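Local coordinates for SnoaL-like domain-containing protein (Catenulispora acidiphila, PDB 4H3U) that is of unknown function but has a ketosteroid isomerase-like fold and may take part in trimethylamine metabolism, at residues T26-T39 with V85-V99. Sequence-based numbering, arbitrary orientation. Where two conformers were deposited one is given.
With CD (cadmium ion), chain E; CD (cadmium ion), chain F.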
ATOM      1  N   THR A  26      14.275 -10.865 -11.786  1.00 33.39           N
ATOM      2  CA  THR A  26      13.352 -11.463 -12.767  1.00 28.00           C
ATOM      3  C   THR A  26      11.884 -11.313 -12.354  1.00 30.91           C
ATOM      4  O   THR A  26      11.463 -11.778 -11.283  1.00 31.67           O
ATOM      5  CB  THR A  26      13.635 -12.967 -13.000  1.00 34.51           C
ATOM      6  OG1 THR A  26      15.004 -13.166 -13.366  1.00 46.40           O
ATOM      7  CG2 THR A  26      12.759 -13.520 -14.126  1.00 36.69           C
ATOM      8  N   THR A  27      11.100 -10.707 -13.231  1.00 17.60           N
ATOM      9  CA  THR A  27       9.681 -10.491 -12.974  1.00 15.63           C
ATOM     10  C   THR A  27       8.844 -11.716 -13.320  1.00 15.11           C
ATOM     11  O   THR A  27       8.924 -12.206 -14.441  1.00 15.90           O
ATOM     12  CB  THR A  27       9.165  -9.318 -13.818  1.00 15.99           C
ATOM     13  OG1 THR A  27       9.913  -8.149 -13.494  1.00 19.01           O
ATOM     14  CG2 THR A  27       7.698  -9.053 -13.550  1.00 14.17           C
ATOM     15  N   PRO A  28       8.033 -12.218 -12.366  1.00 15.26           N
ATOM     16  CA  PRO A  28       7.176 -13.377 -12.654  1.00 13.51           C
ATOM     17  C   PRO A  28       6.251 -13.095 -13.846  1.00 12.27           C
ATOM     18  O   PRO A  28       5.716 -11.977 -13.952  1.00 12.24           O
ATOM     19  CB  PRO A  28       6.397 -13.558 -11.351  1.00 15.47           C
ATOM     20  CG  PRO A  28       7.328 -13.017 -10.321  1.00 16.27           C
ATOM     21  CD  PRO A  28       8.010 -11.843 -10.943  1.00 16.24           C
ATOM     22  N   GLU A  29       5.968 -14.098 -14.660  1.00 11.83           N
ATOM     23  CA  GLU A  29       5.074 -13.894 -15.780  1.00 13.05           C
ATOM     24  C   GLU A  29       3.678 -13.403 -15.327  1.00  9.99           C
ATOM     25  O   GLU A  29       3.056 -12.656 -16.054  1.00 10.61           O
ATOM     26  CB  GLU A  29       5.030 -15.175 -16.630  1.00 16.77           C
ATOM     27  CG  GLU A  29       6.414 -15.480 -17.255  1.00 16.68           C
ATOM     28  CD  GLU A  29       6.906 -14.415 -18.261  1.00 20.64           C
ATOM     29  OE1 GLU A  29       6.131 -13.961 -19.145  1.00 26.74           O
ATOM     30  OE2 GLU A  29       8.113 -14.056 -18.213  1.00 28.36           O
ATOM     31  N   ILE A  30       3.203 -13.886 -14.174  1.00 10.21           N
ATOM     32  CA  ILE A  30       1.894 -13.478 -13.687  1.00  9.74           C
ATOM     33  C   ILE A  30       1.836 -11.963 -13.460  1.00  8.81           C
ATOM     34  O   ILE A  30       0.786 -11.334 -13.664  1.00  8.89           O
ATOM     35  CB  ILE A  30       1.473 -14.268 -12.417  1.00 11.33           C
ATOM     36  CG1 ILE A  30       0.003 -14.035 -12.084  1.00 12.01           C
ATOM     37  CG2 ILE A  30       2.311 -13.916 -11.209  1.00 11.71           C
ATOM     38  CD1 ILE A  30      -0.973 -14.399 -13.161  1.00 14.81           C
ATOM     39  N   VAL A  31       2.967 -11.377 -13.046  1.00  8.20           N
ATOM     40  CA  VAL A  31       3.053  -9.934 -12.855  1.00  8.16           C
ATOM     41  C   VAL A  31       2.941  -9.213 -14.202  1.00  7.66           C
ATOM     42  O   VAL A  31       2.213  -8.229 -14.340  1.00  7.91           O
ATOM     43  CB  VAL A  31       4.289  -9.556 -12.094  1.00  8.73           C
ATOM     44  CG1 VAL A  31       4.450  -8.064 -11.977  1.00  9.11           C
ATOM     45  CG2 VAL A  31       4.251 -10.201 -10.691  1.00  9.08           C
ATOM     46  N   THR A  32       3.696  -9.691 -15.192  1.00  7.91           N
ATOM     47  CA  THR A  32       3.636  -9.092 -16.524  1.00  8.81           C
ATOM     48  C   THR A  32       2.208  -9.209 -17.082  1.00  8.52           C
ATOM     49  O   THR A  32       1.706  -8.253 -17.678  1.00  9.04           O
ATOM     50  CB  THR A  32       4.676  -9.775 -17.425  1.00  9.72           C
ATOM     51  OG1 THR A  32       5.944  -9.629 -16.799  1.00 11.46           O
ATOM     52  CG2 THR A  32       4.674  -9.215 -18.815  1.00 10.88           C
ATOM     53  N   ALA A  33       1.550 -10.349 -16.872  1.00  7.82           N
ATOM     54  CA  ALA A  33       0.204 -10.568 -17.359  1.00  9.26           C
ATOM     55  C   ALA A  33      -0.792  -9.634 -16.675  1.00  8.51           C
ATOM     56  O   ALA A  33      -1.696  -9.086 -17.292  1.00  8.83           O
ATOM     57  CB  ALA A  33      -0.236 -12.004 -17.193  1.00  9.42           C
ATOM     58  N   TRP A  34      -0.632  -9.459 -15.369  1.00  8.15           N
ATOM     59  CA  TRP A  34      -1.495  -8.566 -14.575  1.00  8.11           C
ATOM     60  C   TRP A  34      -1.369  -7.116 -15.072  1.00  7.79           C
ATOM     61  O   TRP A  34      -2.375  -6.436 -15.270  1.00  7.93           O
ATOM     62  CB  TRP A  34      -1.124  -8.748 -13.105  1.00  8.32           C
ATOM     63  CG  TRP A  34      -1.710  -7.759 -12.139  1.00  7.82           C
ATOM     64  CD1 TRP A  34      -2.868  -7.896 -11.407  1.00  8.19           C
ATOM     65  CD2 TRP A  34      -1.114  -6.518 -11.704  1.00  7.61           C
ATOM     66  NE1 TRP A  34      -3.039  -6.798 -10.596  1.00  8.77           N
ATOM     67  CE2 TRP A  34      -1.957  -5.973 -10.722  1.00  8.05           C
ATOM     68  CE3 TRP A  34       0.077  -5.864 -11.994  1.00  8.24           C
ATOM     69  CZ2 TRP A  34      -1.653  -4.803 -10.064  1.00  8.97           C
ATOM     70  CZ3 TRP A  34       0.383  -4.702 -11.326  1.00  9.24           C
ATOM     71  CH2 TRP A  34      -0.481  -4.181 -10.375  1.00  9.84           C
ATOM     72  N   ALA A  35      -0.131  -6.675 -15.279  1.00  7.52           N
ATOM     73  CA  ALA A  35       0.083  -5.310 -15.782  1.00  8.29           C
ATOM     74  C   ALA A  35      -0.487  -5.113 -17.178  1.00  8.46           C
ATOM     75  O   ALA A  35      -1.100  -4.067 -17.465  1.00  8.91           O
ATOM     76  CB  ALA A  35       1.539  -4.921 -15.741  1.00  9.65           C
ATOM     77  N   ALA A  36      -0.321  -6.122 -18.037  1.00  8.85           N
ATOM     78  CA  ALA A  36      -0.830  -6.038 -19.397  1.00  8.58           C
ATOM     79  C   ALA A  36      -2.371  -6.012 -19.377  1.00  7.81           C
ATOM     80  O   ALA A  36      -3.001  -5.319 -20.187  1.00  9.16           O
ATOM     81  CB  ALA A  36      -0.317  -7.181 -20.243  1.00  9.76           C
ATOM     82  N   ALA A  37      -2.982  -6.759 -18.467  1.00  8.00           N
ATOM     83  CA  ALA A  37      -4.437  -6.788 -18.343  1.00  7.60           C
ATOM     84  C   ALA A  37      -4.952  -5.420 -17.884  1.00  7.66           C
ATOM     85  O   ALA A  37      -5.894  -4.862 -18.435  1.00  8.50           O
ATOM     86  CB  ALA A  37      -4.857  -7.890 -17.387  1.00  8.76           C
ATOM     87  N   TRP A  38      -4.286  -4.823 -16.906  1.00  7.64           N
ATOM     88  CA  TRP A  38      -4.706  -3.492 -16.451  1.00  8.06           C
ATOM     89  C   TRP A  38      -4.478  -2.402 -17.505  1.00  7.69           C
ATOM     90  O   TRP A  38      -5.258  -1.451 -17.575  1.00  9.04           O
ATOM     91  CB  TRP A  38      -3.945  -3.110 -15.167  1.00  8.37           C
ATOM     92  CG  TRP A  38      -4.670  -3.504 -13.938  1.00  7.86           C
ATOM     93  CD1 TRP A  38      -4.319  -4.420 -12.985  1.00  7.98           C
ATOM     94  CD2 TRP A  38      -5.943  -2.980 -13.541  1.00  7.79           C
ATOM     95  NE1 TRP A  38      -5.294  -4.500 -12.014  1.00  8.21           N
ATOM     96  CE2 TRP A  38      -6.298  -3.621 -12.337  1.00  8.14           C
ATOM     97  CE3 TRP A  38      -6.838  -2.049 -14.091  1.00  8.85           C
ATOM     98  CZ2 TRP A  38      -7.515  -3.374 -11.699  1.00  8.32           C
ATOM     99  CZ3 TRP A  38      -8.022  -1.790 -13.435  1.00  8.71           C
ATOM    100  CH2 TRP A  38      -8.347  -2.445 -12.274  1.00  9.13           C
ATOM    101  N   THR A  39      -3.424  -2.546 -18.321  1.00  8.69           N
ATOM    102  CA  THR A  39      -3.063  -1.534 -19.312  1.00  8.70           C
ATOM    103  C   THR A  39      -3.870  -1.656 -20.596  1.00  9.09           C
ATOM    104  O   THR A  39      -4.056  -0.676 -21.308  1.00 10.68           O
ATOM    105  CB  THR A  39      -1.560  -1.600 -19.554  1.00  9.73           C
ATOM    106  OG1 THR A  39      -0.900  -1.343 -18.310  1.00  9.86           O
ATOM    107  CG2 THR A  39      -1.098  -0.628 -20.633  1.00 12.02           C
ATOM    108  N   VAL A  85      -5.968   4.142 -18.404  1.00  8.34           N
ATOM    109  CA  VAL A  85      -5.413   3.419 -17.272  1.00  8.82           C
ATOM    110  C   VAL A  85      -4.180   2.633 -17.740  1.00  9.38           C
ATOM    111  O   VAL A  85      -4.228   1.944 -18.776  1.00  9.92           O
ATOM    112  CB  VAL A  85      -6.422   2.426 -16.684  1.00 10.07           C
ATOM    113  CG1 VAL A  85      -5.749   1.447 -15.724  1.00 11.40           C
ATOM    114  CG2 VAL A  85      -7.532   3.162 -15.990  1.00 10.42           C
ATOM    115  N   HIS A  86      -3.080   2.799 -17.032  1.00  9.09           N
ATOM    116  CA  HIS A  86      -1.874   2.078 -17.367  1.00 10.07           C
ATOM    117  C   HIS A  86      -1.102   1.792 -16.101  1.00  9.97           C
ATOM    118  O   HIS A  86      -1.024   2.618 -15.202  1.00 11.53           O
ATOM    119  CB  HIS A  86      -1.045   2.791 -18.449  1.00 14.32           C
ATOM    120  CG  HIS A  86      -0.555   4.154 -18.096  1.00 12.95           C
ATOM    121  ND1 HIS A  86      -1.378   5.252 -17.998  1.00 12.62           N
ATOM    122  CD2 HIS A  86       0.706   4.620 -17.937  1.00 14.69           C
ATOM    123  CE1 HIS A  86      -0.646   6.318 -17.700  1.00 13.85           C
ATOM    124  NE2 HIS A  86       0.626   5.962 -17.681  1.00 15.32           N
ATOM    125  N   VAL A  87      -0.565   0.580 -16.058  1.00  9.56           N
ATOM    126  CA  VAL A  87       0.186   0.082 -14.916  1.00  9.49           C
ATOM    127  C   VAL A  87       1.527  -0.440 -15.405  1.00  9.87           C
ATOM    128  O   VAL A  87       1.555  -1.269 -16.280  1.00 12.00           O
ATOM    129  CB  VAL A  87      -0.569  -1.052 -14.199  1.00 10.76           C
ATOM    130  CG1 VAL A  87       0.287  -1.682 -13.133  1.00 13.42           C
ATOM    131  CG2 VAL A  87      -1.877  -0.530 -13.616  1.00 11.22           C
ATOM    132  N   THR A  88       2.614   0.145 -14.884  1.00  9.80           N
ATOM    133  CA  THR A  88       3.960  -0.254 -15.269  1.00 10.24           C
ATOM    134  C   THR A  88       4.630  -0.873 -14.057  1.00  9.86           C
ATOM    135  O   THR A  88       4.431  -0.461 -12.929  1.00 11.70           O
ATOM    136  CB  THR A  88       4.776   0.935 -15.789  1.00 11.98           C
ATOM    137  OG1 THR A  88       4.897   1.906 -14.778  1.00 14.21           O
ATOM    138  CG2 THR A  88       4.107   1.565 -16.960  1.00 15.12           C
ATOM    139  N   ILE A  89       5.437  -1.899 -14.281  1.00  9.98           N
ATOM    140  CA  ILE A  89       6.133  -2.580 -13.220  1.00  9.31           C
ATOM    141  C   ILE A  89       7.483  -1.941 -12.938  1.00  9.20           C
ATOM    142  O   ILE A  89       8.327  -1.847 -13.840  1.00 11.87           O
ATOM    143  CB  ILE A  89       6.335  -4.049 -13.626  1.00  9.93           C
ATOM    144  CG1 ILE A  89       4.993  -4.733 -13.959  1.00 10.50           C
ATOM    145  CG2 ILE A  89       7.071  -4.818 -12.527  1.00 10.79           C
ATOM    146  CD1 ILE A  89       3.964  -4.661 -12.840  1.00 10.85           C
ATOM    147  N   THR A  90       7.687  -1.547 -11.701  1.00  9.63           N
ATOM    148  CA  THR A  90       8.954  -1.028 -11.217  1.00 11.17           C
ATOM    149  C   THR A  90       9.844  -2.190 -10.811  1.00 11.02           C
ATOM    150  O   THR A  90      10.992  -2.295 -11.272  1.00 13.76           O
ATOM    151  CB  THR A  90       8.757  -0.067 -10.051  1.00 12.92           C
ATOM    152  OG1 THR A  90       7.853   0.959 -10.454  1.00 14.00           O
ATOM    153  CG2 THR A  90      10.077   0.562  -9.644  1.00 16.52           C
ATOM    154  N   LYS A  91       9.322  -3.083  -9.960  1.00 10.20           N
ATOM    155  CA  LYS A  91      10.022  -4.302  -9.578  1.00 11.64           C
ATOM    156  C   LYS A  91       9.022  -5.251  -8.951  1.00  9.50           C
ATOM    157  O   LYS A  91       7.961  -4.827  -8.556  1.00 10.88           O
ATOM    158  CB  LYS A  91      11.214  -4.037  -8.674  1.00 15.30           C
ATOM    159  CG  LYS A  91      10.827  -3.488  -7.351  1.00 14.61           C
ATOM    160  CD  LYS A  91      11.987  -3.198  -6.382  1.00 18.91           C
ATOM    161  CE  LYS A  91      12.885  -2.094  -6.884  1.00 24.24           C
ATOM    162  NZ  LYS A  91      13.999  -1.895  -5.908  1.00 31.68           N
ATOM    163  N   ALA A  92       9.342  -6.521  -8.925  1.00  9.30           N
ATOM    164  CA  ALA A  92       8.480  -7.485  -8.315  1.00  8.74           C
ATOM    165  C   ALA A  92       9.326  -8.622  -7.802  1.00  8.26           C
ATOM    166  O   ALA A  92      10.400  -8.881  -8.338  1.00 11.12           O
ATOM    167  CB  ALA A  92       7.417  -7.982  -9.283  1.00 12.50           C
ATOM    168  N   TYR A  93       8.836  -9.322  -6.774  0.50  8.57           N
ATOM    169  CA  TYR A  93       9.575 -10.380  -6.113  0.50  8.91           C
ATOM    170  C   TYR A  93       8.640 -11.404  -5.463  0.50  8.82           C
ATOM    171  O   TYR A  93       7.685 -11.045  -4.792  0.50  8.20           O
ATOM    172  CB  TYR A  93      10.578  -9.736  -5.138  0.50  9.75           C
ATOM    173  CG  TYR A  93      10.130  -8.449  -4.419  0.50  7.24           C
ATOM    174  CD1 TYR A  93       9.556  -8.487  -3.145  0.50  7.49           C
ATOM    175  CD2 TYR A  93      10.316  -7.192  -5.022  0.50  8.80           C
ATOM    176  CE1 TYR A  93       9.163  -7.317  -2.527  0.50  8.30           C
ATOM    177  CE2 TYR A  93       9.936  -6.034  -4.386  0.50  9.05           C
ATOM    178  CZ  TYR A  93       9.354  -6.105  -3.143  0.50  8.39           C
ATOM    179  OH  TYR A  93       8.976  -4.968  -2.496  0.50  9.85           O
ATOM    180  N   ARG A  94       8.971 -12.685  -5.612  1.00 11.21           N
ATOM    181  CA  ARG A  94       8.183 -13.812  -5.149  1.00 11.08           C
ATOM    182  C   ARG A  94       8.845 -14.447  -3.928  1.00 10.36           C
ATOM    183  O   ARG A  94      10.052 -14.649  -3.911  1.00 11.30           O
ATOM    184  CB  ARG A  94       8.130 -14.933  -6.257  1.00 14.68           C
ATOM    185  CG  ARG A  94       7.375 -16.168  -5.764  1.00 18.13           C
ATOM    186  CD  ARG A  94       7.159 -17.275  -6.781  1.00 23.25           C
ATOM    187  NE  ARG A  94       6.219 -16.898  -7.835  1.00 25.73           N
ATOM    188  CZ  ARG A  94       4.887 -16.982  -7.789  1.00 27.59           C
ATOM    189  NH1 ARG A  94       4.195 -16.654  -8.870  1.00 31.77           N
ATOM    190  NH2 ARG A  94       4.232 -17.359  -6.700  1.00 23.55           N
ATOM    191  N   ALA A  95       8.004 -14.822  -2.971  1.00 10.32           N
ATOM    192  CA  ALA A  95       8.360 -15.569  -1.770  1.00 12.85           C
ATOM    193  C   ALA A  95       7.291 -16.660  -1.673  1.00 13.27           C
ATOM    194  O   ALA A  95       6.208 -16.447  -1.158  1.00 13.80           O
ATOM    195  CB  ALA A  95       8.390 -14.681  -0.543  1.00 16.40           C
ATOM    196  N   GLY A  96       7.622 -17.844  -2.191  1.00 19.29           N
ATOM    197  CA  GLY A  96       6.671 -18.958  -2.159  1.00 22.20           C
ATOM    198  C   GLY A  96       5.418 -18.638  -2.952  1.00 16.56           C
ATOM    199  O   GLY A  96       5.486 -18.317  -4.132  1.00 16.95           O
ATOM    200  N   ASP A  97       4.261 -18.716  -2.298  1.00 16.01           N
ATOM    201  CA  ASP A  97       3.019 -18.410  -2.984  1.00 12.88           C
ATOM    202  C   ASP A  97       2.659 -16.921  -2.950  1.00 10.45           C
ATOM    203  O   ASP A  97       1.579 -16.561  -3.359  1.00 16.33           O
ATOM    204  CB  ASP A  97       1.873 -19.170  -2.351  1.00 16.59           C
ATOM    205  CG  ASP A  97       1.973 -20.661  -2.565  1.00 25.39           C
ATOM    206  OD1 ASP A  97       2.382 -21.117  -3.675  1.00 26.37           O
ATOM    207  OD2 ASP A  97       1.601 -21.365  -1.622  1.00 35.46           O
ATOM    208  N   HIS A  98       3.567 -16.078  -2.491  1.00  8.51           N
ATOM    209  CA  HIS A  98       3.303 -14.651  -2.379  1.00  9.54           C
ATOM    210  C   HIS A  98       4.142 -13.889  -3.354  1.00 10.86           C
ATOM    211  O   HIS A  98       5.298 -14.210  -3.590  1.00 13.25           O
ATOM    212  CB  HIS A  98       3.641 -14.196  -0.967  1.00 13.29           C
ATOM    213  CG  HIS A  98       2.877 -14.929   0.092  1.00 15.10           C
ATOM    214  ND1 HIS A  98       1.664 -14.478   0.562  1.00 17.54           N
ATOM    215  CD2 HIS A  98       3.101 -16.111   0.685  1.00 20.29           C
ATOM    216  CE1 HIS A  98       1.184 -15.340   1.429  1.00 21.32           C
ATOM    217  NE2 HIS A  98       2.049 -16.339   1.548  1.00 23.15           N
ATOM    218  N   VAL A  99       3.549 -12.929  -4.027  1.00  8.49           N
ATOM    219  CA  VAL A  99       4.248 -12.062  -4.955  1.00  8.41           C
ATOM    220  C   VAL A  99       3.953 -10.610  -4.525  1.00  8.17           C
ATOM    221  O   VAL A  99       2.814 -10.232  -4.267  1.00 10.99           O
ATOM    222  CB  VAL A  99       3.772 -12.297  -6.406  1.00 10.47           C
ATOM    223  CG1 VAL A  99       4.439 -11.344  -7.362  1.00 13.57           C
ATOM    224  CG2 VAL A  99       4.014 -13.738  -6.844  1.00 12.74           C
TER
HETATM  225 CD    CD E 203       2.515   7.219 -17.457  1.00 22.44          CD
HETATM  226 CD    CD F 204       2.009 -18.192   2.773  1.00 37.58          CD
HETATM  227  O   HOH W   1      12.117 -11.052  -8.728  1.00 25.69           O
HETATM  228  O   HOH W   2      11.326  -7.242 -10.997  1.00 27.56           O
HETATM  229  O   HOH W   3       2.878   6.323 -15.349  1.00 25.60           O
HETATM  230  O   HOH W   4       3.828   5.550 -18.129  1.00 33.18           O
HETATM  231  O   HOH W   5       2.245   8.060 -19.578  1.00 30.30           O
HETATM  232  O   HOH W   6       0.329 -19.017   1.382  1.00 31.55           O
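One hydroxyl joins helix end to strand edge: Thr39 OG1 accepts an almost straight bond from Val87 N (3.0 Å, 175°) and gives its own hydrogen to Ala35 O, one turn back. That carbonyl is gripped twice, by Thr39 N and Thr39 OG1 from opposite faces of its plane. With OG1 beside its backbone N (chi1 -60°), Thr39 reaches strand and helix at once. Helix 29-39 runs nearly antiparallel to strand 85-89, their axes 6.6 Å apart at closest approach, and the rest of the interface is mostly apolar. The two branches of Val87 go to different tryptophans: CG1 lies 3.5 Å from Trp34 CZ3, while CG2 packs on Trp38 CB. Ile89 CD1 meets the Trp34 ring at its edge and also presses on Ala35 CB. Val31 spans the bend at Thr90, where a classic beta bulge of Thr90 and Lys91 faces Glu102: its CG1, anti to the backbone N (chi1 176°), touches Ile89 CD1 at 3.5 Å before the bend, both branches meet Ala92 CB after it, and CG2 reaches Val99 CG1 on the next strand, also at 3.5 Å. Shortening this side chain to an alanine removes both branches and would probably open a gap between the helix and Val99 CG1, leaving Ile89 CD1 held by Ala35 and Trp34. Just before the helix, at its N-cap position, Pro28 CD rests on Ala92 CB, and two waters bridge the segments: one donates to Thr26 O and Ala92 O, the other joins Thr27 OG1 to Ala92 N. Trp34 also packs on Met120 and Thr122, placing the helix against the curved sheet of the ketosteroid isomerase-like fold. The chemistry thus implies a partly buried apolar seam, with direct polar fastening at the helix's C-terminal end and water-mediated links at the other.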